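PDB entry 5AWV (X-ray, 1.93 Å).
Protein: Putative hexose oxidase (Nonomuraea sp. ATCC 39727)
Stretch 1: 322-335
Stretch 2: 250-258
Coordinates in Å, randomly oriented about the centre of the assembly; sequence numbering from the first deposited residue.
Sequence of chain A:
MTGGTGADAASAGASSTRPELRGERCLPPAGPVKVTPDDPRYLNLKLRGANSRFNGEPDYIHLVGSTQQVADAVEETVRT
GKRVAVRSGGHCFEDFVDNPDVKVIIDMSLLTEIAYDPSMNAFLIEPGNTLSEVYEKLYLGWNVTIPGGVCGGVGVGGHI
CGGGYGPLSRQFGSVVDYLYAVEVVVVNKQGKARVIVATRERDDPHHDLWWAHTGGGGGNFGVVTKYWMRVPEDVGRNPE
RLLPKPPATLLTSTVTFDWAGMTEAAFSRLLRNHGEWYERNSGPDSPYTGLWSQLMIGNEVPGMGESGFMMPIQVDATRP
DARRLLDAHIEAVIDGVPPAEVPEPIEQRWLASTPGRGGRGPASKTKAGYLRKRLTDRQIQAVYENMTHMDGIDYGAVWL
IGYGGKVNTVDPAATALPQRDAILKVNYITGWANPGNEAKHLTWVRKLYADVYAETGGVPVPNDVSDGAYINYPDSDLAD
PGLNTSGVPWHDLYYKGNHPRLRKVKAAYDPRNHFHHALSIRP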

# COMPACT_ATOMS: atom_id res chain seq x y z
N ALA A 322 17.39 -23.52 -6.80
CA ALA A 322 16.65 -22.78 -5.80
C ALA A 322 16.95 -23.31 -4.41
O ALA A 322 17.10 -22.53 -3.45
CB ALA A 322 15.15 -22.89 -6.07
N ARG A 323 16.95 -24.63 -4.26
CA ARG A 323 17.25 -25.21 -2.91
C ARG A 323 18.66 -24.83 -2.43
O ARG A 323 18.86 -24.45 -1.27
CB ARG A 323 17.09 -26.73 -2.88
CG ARG A 323 17.47 -27.36 -1.55
CD ARG A 323 16.56 -26.89 -0.42
NE ARG A 323 17.05 -27.34 0.88
CZ ARG A 323 16.80 -28.53 1.44
NH1 ARG A 323 15.93 -29.39 0.90
NH2 ARG A 323 17.38 -28.82 2.59
N ARG A 324 19.61 -24.83 -3.34
CA ARG A 324 20.97 -24.37 -2.98
C ARG A 324 20.98 -22.95 -2.57
O ARG A 324 21.70 -22.58 -1.66
CB ARG A 324 21.95 -24.43 -4.14
CG ARG A 324 22.82 -25.59 -4.16
CD ARG A 324 23.85 -25.43 -5.27
NE ARG A 324 23.26 -25.82 -6.55
CZ ARG A 324 23.47 -25.17 -7.69
NH1 ARG A 324 24.15 -24.04 -7.76
NH2 ARG A 324 22.90 -25.63 -8.78
N LEU A 325 20.26 -22.09 -3.30
CA LEU A 325 20.30 -20.69 -2.91
C LEU A 325 19.74 -20.45 -1.56
O LEU A 325 20.23 -19.60 -0.79
CB LEU A 325 19.52 -19.85 -3.92
CG LEU A 325 20.04 -19.80 -5.35
CD1 LEU A 325 19.09 -18.88 -6.19
CD2 LEU A 325 21.52 -19.42 -5.50
N LEU A 326 18.65 -21.18 -1.27
CA LEU A 326 17.93 -21.07 -0.01
C LEU A 326 18.84 -21.49 1.15
O LEU A 326 18.98 -20.77 2.18
CB LEU A 326 16.73 -21.96 -0.10
CG LEU A 326 15.70 -21.99 1.01
CD1 LEU A 326 15.44 -23.31 1.65
CD2 LEU A 326 15.62 -20.91 1.99
N ASP A 327 19.54 -22.60 0.89
CA ASP A 327 20.45 -23.20 1.94
C ASP A 327 21.60 -22.33 2.21
O ASP A 327 21.96 -22.10 3.36
CB ASP A 327 20.90 -24.60 1.54
CG ASP A 327 19.81 -25.64 1.74
OD1 ASP A 327 18.84 -25.35 2.45
OD2 ASP A 327 19.92 -26.71 1.08
N ALA A 328 22.21 -21.82 1.17
CA ALA A 328 23.30 -20.90 1.31
C ALA A 328 22.98 -19.60 2.01
O ALA A 328 23.77 -19.10 2.83
CB ALA A 328 23.89 -20.62 -0.03
N HIS A 329 21.80 -19.01 1.73
CA HIS A 329 21.37 -17.87 2.51
C HIS A 329 21.20 -18.18 4.01
O HIS A 329 21.64 -17.41 4.89
CB HIS A 329 19.99 -17.37 1.92
CG HIS A 329 19.39 -16.22 2.65
ND1 HIS A 329 19.91 -14.95 2.59
CD2 HIS A 329 18.32 -16.15 3.46
CE1 HIS A 329 19.18 -14.15 3.34
NE2 HIS A 329 18.20 -14.85 3.87
N ILE A 330 20.56 -19.30 4.31
CA ILE A 330 20.32 -19.60 5.69
C ILE A 330 21.65 -19.81 6.42
O ILE A 330 21.88 -19.28 7.54
CB ILE A 330 19.50 -20.90 5.83
CG1 ILE A 330 18.06 -20.70 5.45
CG2 ILE A 330 19.56 -21.44 7.27
CD1 ILE A 330 17.39 -22.01 5.17
N GLU A 331 22.56 -20.56 5.81
CA GLU A 331 23.85 -20.81 6.52
C GLU A 331 24.67 -19.56 6.72
O GLU A 331 25.32 -19.43 7.76
CB GLU A 331 24.72 -21.79 5.78
CG GLU A 331 24.25 -23.19 5.96
CD GLU A 331 24.38 -23.64 7.41
OE1 GLU A 331 25.50 -23.63 7.97
OE2 GLU A 331 23.34 -23.96 7.96
N ALA A 332 24.66 -18.63 5.75
CA ALA A 332 25.32 -17.37 5.92
C ALA A 332 24.74 -16.66 7.10
O ALA A 332 25.46 -16.04 7.87
CB ALA A 332 25.19 -16.50 4.65
N VAL A 333 23.42 -16.66 7.22
CA VAL A 333 22.79 -15.86 8.25
C VAL A 333 23.05 -16.44 9.67
O VAL A 333 23.23 -15.67 10.63
CB VAL A 333 21.27 -15.65 8.02
CG1 VAL A 333 20.58 -14.98 9.22
CG2 VAL A 333 21.02 -14.68 6.84
N ILE A 334 22.94 -17.76 9.79
CA ILE A 334 23.01 -18.42 11.12
C ILE A 334 24.43 -18.86 11.53
O ILE A 334 24.59 -19.35 12.60
CB ILE A 334 22.06 -19.61 11.25
CG1 ILE A 334 22.51 -20.80 10.41
CG2 ILE A 334 20.62 -19.20 10.98
CD1 ILE A 334 21.64 -22.01 10.63
N ASP A 335 25.43 -18.55 10.75
CA ASP A 335 26.82 -18.93 11.06
C ASP A 335 27.26 -18.32 12.40
O ASP A 335 27.28 -17.10 12.58
CB ASP A 335 27.73 -18.38 9.97
CG ASP A 335 29.13 -18.78 10.15
OD1 ASP A 335 29.40 -19.99 10.31
OD2 ASP A 335 29.96 -17.88 10.08
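Stretch 2, residues 250-258: LLTSTVTFD

Residues 322-334 form a regular α-helix, held by i to i+4 backbone hydrogen bonds from Leu326 N to Ala322 O (3.0 Å) through Ile334 N to Ile330 O (2.9 Å); Asp335 is the first residue to leave helical phi/psi. Residues 250-257 are extended, the continuation of a strand that begins earlier in the chain, and Asp258 lies beyond its end. Strand and helix run in nearly the same N-to-C direction, with a signed crossing angle of -21° and a closest approach of 9.4 Å between axes. In register, Arg323 CA lies 7.3 Å from Leu251 CA, and Ile330 CA 7.8 Å from Val255 CA. No hydrogen bond crosses between the stretches, and the contact, which buries 356 Å² in all, rests on packing of strand side chains against the side chains and, at Leu251, the backbone of the helix. Strand alternation turns Leu251, Ser253 and Val255 toward the helix, while Thr252 and Thr254 point away and are hydrogen-bonded through OG1 elsewhere in the structure. Leu251 (chi1 t, chi2 p) packs on the first helical turn, its CD2 3.5 Å from Arg323 CA and 4.4 Å from Ala322 CB. The CA-to-CB bond of Arg323 points sideways, and its side chain forms a salt bridge one turn along its own helix, NE lying 2.9 Å from Asp327 OD2 and donating to Asp327 OD1 at 3.1 Å. The small Ser253 meets two longer side chains, with CB 4.4 Å from Leu326 CD2 and OG 4.3 Å from Ile330 CD1. Val255 fits against residues one turn apart: its CG2 is 4.1 Å from Ile330 CG2 and its CG1 4.0 Å from Ile334 CG2. The CA-to-CB bond of Phe257 points sideways, but its ring comes nearer the helix, bringing CE1 to 4.2 Å from Ile334 CG2, which approaches the ring obliquely.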

# COMPACT_ATOMS: atom_id res chain seq x y z
N LEU A 250 7.09 -21.63 -4.96
CA LEU A 250 8.09 -21.05 -4.10
C LEU A 250 8.62 -22.13 -3.17
O LEU A 250 7.82 -22.98 -2.68
CB LEU A 250 7.47 -19.93 -3.27
CG LEU A 250 6.95 -18.75 -4.11
CD1 LEU A 250 6.00 -17.92 -3.24
CD2 LEU A 250 8.06 -17.85 -4.63
N LEU A 251 9.91 -22.11 -2.94
CA LEU A 251 10.46 -22.79 -1.78
C LEU A 251 10.52 -21.85 -0.59
O LEU A 251 11.04 -20.73 -0.66
CB LEU A 251 11.84 -23.35 -2.19
CG LEU A 251 12.49 -24.56 -1.57
CD1 LEU A 251 11.55 -25.78 -1.60
CD2 LEU A 251 13.78 -24.86 -2.35
N THR A 252 9.94 -22.27 0.51
CA THR A 252 9.82 -21.45 1.70
C THR A 252 10.40 -22.12 2.97
O THR A 252 10.36 -23.34 3.12
CB THR A 252 8.36 -21.08 1.96
OG1 THR A 252 7.60 -22.26 2.26
CG2 THR A 252 7.73 -20.38 0.68
N SER A 253 10.91 -21.31 3.86
CA SER A 253 11.31 -21.75 5.16
C SER A 253 11.26 -20.60 6.11
O SER A 253 11.50 -19.47 5.70
CB SER A 253 12.77 -22.25 5.02
OG SER A 253 13.32 -22.66 6.27
N THR A 254 11.00 -20.83 7.39
CA THR A 254 11.18 -19.79 8.43
C THR A 254 12.18 -20.31 9.45
O THR A 254 11.94 -21.36 10.03
CB THR A 254 9.82 -19.47 9.05
OG1 THR A 254 8.92 -18.99 8.02
CG2 THR A 254 9.90 -18.51 10.22
N VAL A 255 13.30 -19.61 9.63
CA VAL A 255 14.28 -19.92 10.67
C VAL A 255 13.75 -19.22 11.95
O VAL A 255 13.34 -18.01 11.91
CB VAL A 255 15.66 -19.32 10.35
CG1 VAL A 255 16.68 -19.53 11.47
CG2 VAL A 255 16.22 -19.84 9.07
N THR A 256 13.68 -19.94 13.07
CA THR A 256 13.25 -19.33 14.33
C THR A 256 14.43 -19.13 15.26
O THR A 256 15.32 -19.96 15.28
CB THR A 256 12.14 -20.22 14.94
OG1 THR A 256 11.07 -20.32 13.99
CG2 THR A 256 11.57 -19.57 16.11
N PHE A 257 14.47 -18.05 16.01
CA PHE A 257 15.51 -17.82 16.96
C PHE A 257 14.90 -17.76 18.31
O PHE A 257 13.73 -17.43 18.45
CB PHE A 257 16.21 -16.50 16.68
CG PHE A 257 16.76 -16.42 15.29
CD1 PHE A 257 17.99 -16.92 15.00
CD2 PHE A 257 16.00 -15.88 14.26
CE1 PHE A 257 18.49 -16.85 13.70
CE2 PHE A 257 16.50 -15.81 12.97
CZ PHE A 257 17.76 -16.29 12.69
N ASP A 258 15.69 -18.02 19.34
CA ASP A 258 15.14 -18.05 20.68
C ASP A 258 15.85 -17.00 21.46
O ASP A 258 17.07 -16.98 21.52
CB ASP A 258 15.35 -19.44 21.26
CG ASP A 258 14.71 -19.61 22.62
OD1 ASP A 258 14.21 -18.63 23.22
OD2 ASP A 258 14.76 -20.75 23.10